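Putative N-acetylmuramoyl-L-alanine amidase (Neisseria meningitidis MC58, PDB 3CZX) is a putative zinc-dependent amidase that probably hydrolyses the bond between N-acetylmuramoyl residues and L-amino acids in cell-wall glycopeptides. Local coordinates at residues 7-11 with 34-38. Numbering follows the deposited sequence.
Sequences CLTAG and RNIVA
Arg34 lies over the strand with Ala10 CB above one face of its guanidinium, offset toward the rim and 3.5 Å from Arg34 NH1. CG leaves anti to the backbone N (chi1 172°), the CB-CD part passes across the strand, and bends at chi2 and chi3 turn the guanidinium along it to Ala10. On the way CG passes Leu8 O at 3.7 Å, a van der Waals approach, and CB faces the carbonyl of Thr9. The next residue of the helix takes up one corner of the guanidinium: Arg34 NH2 donates to Asn35 OD1 at 2.9 Å, coming from above the carbonyl plane of the amide. The charge itself is met by Asp52, in a salt bridge to NE; the other carboxylate oxygen of Asp52 accepts from Ala10 N, so one acid ties the arginine to the strand, while Gly55 O takes a further bond from NH2. These partners fix the rotation of a buried cation.

One turn further along the helix the side chains that meet are apolar. Leu8 CD1 rests in the notch formed by Val37 CG1, at 3.7 Å, and Ala38 CB, at 3.9 Å. It also touches Ala38 N at 3.6 Å, purely by van der Waals contact, since that N-H donates to Arg34 O. No hydrogen bond crosses between the two segments.

Strand 6-10 and helix 26-45 run nearly antiparallel here, their local axes 8.4 Å apart at 158°. Thr9 turns from the helix to bond Glu76, just upstream of zinc ligand His78. Helix 26-45 connects strand 6-10 to its parallel neighbour 49-51, a beta-alpha-beta crossover of the alpha/beta fold; it lies against the sheet, with helix 152-177 packed along its flank through Ile36 and Val37.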
ATOM      1  N   CYS A   7       0.990  18.384  -5.818  1.00 14.60           N
ATOM      2  CA  CYS A   7       1.718  18.150  -4.571  1.00 13.73           C
ATOM      3  C   CYS A   7       0.878  17.214  -3.714  1.00 12.88           C
ATOM      4  O   CYS A   7      -0.301  17.471  -3.495  1.00 11.21           O
ATOM      5  CB  CYS A   7       1.983  19.467  -3.821  1.00 14.26           C
ATOM      6  SG  CYS A   7       2.613  19.299  -2.139  1.00 19.53           S
ATOM      7  N   LEU A   8       1.470  16.102  -3.280  1.00 11.20           N
ATOM      8  CA  LEU A   8       0.815  15.192  -2.363  1.00 10.68           C
ATOM      9  C   LEU A   8       1.692  14.948  -1.144  1.00 11.06           C
ATOM     10  O   LEU A   8       2.874  14.556  -1.316  1.00 12.55           O
ATOM     11  CB  LEU A   8       0.566  13.847  -3.050  1.00 11.02           C
ATOM     12  CG  LEU A   8      -0.295  13.824  -4.315  1.00  9.80           C
ATOM     13  CD1 LEU A   8      -0.398  12.412  -4.841  1.00 12.57           C
ATOM     14  CD2 LEU A   8      -1.734  14.397  -4.126  1.00  8.88           C
ATOM     15  N   THR A   9       1.143  15.137   0.054  1.00 11.01           N
ATOM     16  CA  THR A   9       1.883  14.796   1.270  1.00 10.33           C
ATOM     17  C   THR A   9       1.050  13.977   2.203  1.00 10.86           C
ATOM     18  O   THR A   9      -0.133  13.785   1.969  1.00 10.27           O
ATOM     19  CB  THR A   9       2.397  16.085   1.941  1.00 11.70           C
ATOM     20  OG1 THR A   9       1.301  16.895   2.329  1.00 12.41           O
ATOM     21  CG2 THR A   9       3.292  16.861   0.926  1.00 10.61           C
ATOM     22  N   ALA A  10       1.694  13.432   3.245  1.00 12.09           N
ATOM     23  CA  ALA A  10       1.026  12.601   4.250  1.00 12.81           C
ATOM     24  C   ALA A  10       1.115  13.311   5.580  1.00 14.98           C
ATOM     25  O   ALA A  10       2.164  13.851   5.943  1.00 16.54           O
ATOM     26  CB  ALA A  10       1.682  11.172   4.359  1.00 12.24           C
ATOM     27  N   GLY A  11       0.033  13.281   6.338  1.00 16.10           N
ATOM     28  CA  GLY A  11       0.067  13.792   7.696  1.00 17.64           C
ATOM     29  C   GLY A  11       0.798  12.864   8.635  1.00 18.60           C
ATOM     30  O   GLY A  11       0.816  11.644   8.453  1.00 17.50           O
ATOM     31  N   ARG A  34      -1.013   8.681   0.118  1.00  9.94           N
ATOM     32  CA  ARG A  34      -0.093   9.532  -0.659  1.00 10.38           C
ATOM     33  C   ARG A  34       0.671   8.667  -1.691  1.00  9.82           C
ATOM     34  O   ARG A  34       0.726   8.992  -2.890  1.00  9.83           O
ATOM     35  CB  ARG A  34       0.851  10.325   0.251  1.00  9.45           C
ATOM     36  CG  ARG A  34       1.952  11.067  -0.502  1.00  9.78           C
ATOM     37  CD  ARG A  34       3.329  10.462  -0.256  1.00 13.14           C
ATOM     38  NE  ARG A  34       3.869  10.907   1.015  1.00 12.54           N
ATOM     39  CZ  ARG A  34       4.414  10.127   1.948  1.00 14.81           C
ATOM     40  NH1 ARG A  34       4.873  10.681   3.050  1.00 14.41           N
ATOM     41  NH2 ARG A  34       4.442   8.816   1.817  1.00 15.96           N
ATOM     42  N   ASN A  35       1.241   7.545  -1.237  1.00 10.79           N
ATOM     43  CA  ASN A  35       2.061   6.717  -2.129  1.00 11.50           C
ATOM     44  C   ASN A  35       1.274   6.161  -3.298  1.00 12.72           C
ATOM     45  O   ASN A  35       1.772   6.123  -4.443  1.00 13.06           O
ATOM     46  CB  ASN A  35       2.740   5.579  -1.336  1.00 11.26           C
ATOM     47  CG  ASN A  35       3.911   6.057  -0.515  1.00 12.52           C
ATOM     48  OD1 ASN A  35       4.324   7.192  -0.609  1.00 13.84           O
ATOM     49  ND2 ASN A  35       4.463   5.174   0.342  1.00 14.42           N
ATOM     50  N   ILE A  36       0.078   5.663  -3.008  1.00 12.28           N
ATOM     51  CA  ILE A  36      -0.730   4.981  -4.034  1.00 13.00           C
ATOM     52  C   ILE A  36      -1.237   6.014  -5.021  1.00 12.52           C
ATOM     53  O   ILE A  36      -1.174   5.836  -6.248  1.00 13.65           O
ATOM     54  CB  ILE A  36      -1.858   4.167  -3.448  1.00 14.17           C
ATOM     55  CG1 ILE A  36      -1.270   3.051  -2.559  1.00 12.74           C
ATOM     56  CG2 ILE A  36      -2.721   3.581  -4.525  1.00 13.69           C
ATOM     57  CD1 ILE A  36      -2.336   2.357  -1.749  1.00 14.97           C
ATOM     58  N   VAL A  37      -1.791   7.118  -4.525  1.00 10.02           N
ATOM     59  CA  VAL A  37      -2.275   8.122  -5.448  1.00 10.14           C
ATOM     60  C   VAL A  37      -1.142   8.667  -6.295  1.00 10.72           C
ATOM     61  O   VAL A  37      -1.333   8.878  -7.485  1.00 11.57           O
ATOM     62  CB  VAL A  37      -3.031   9.247  -4.697  1.00  9.33           C
ATOM     63  CG1 VAL A  37      -3.437  10.395  -5.661  1.00  9.47           C
ATOM     64  CG2 VAL A  37      -4.261   8.724  -4.023  1.00  8.29           C
ATOM     65  N   ALA A  38       0.009   8.901  -5.695  1.00 10.89           N
ATOM     66  CA  ALA A  38       1.186   9.436  -6.420  1.00 11.10           C
ATOM     67  C   ALA A  38       1.607   8.461  -7.509  1.00 13.30           C
ATOM     68  O   ALA A  38       1.850   8.853  -8.673  1.00 12.63           O
ATOM     69  CB  ALA A  38       2.328   9.690  -5.458  1.00 12.73           C
TER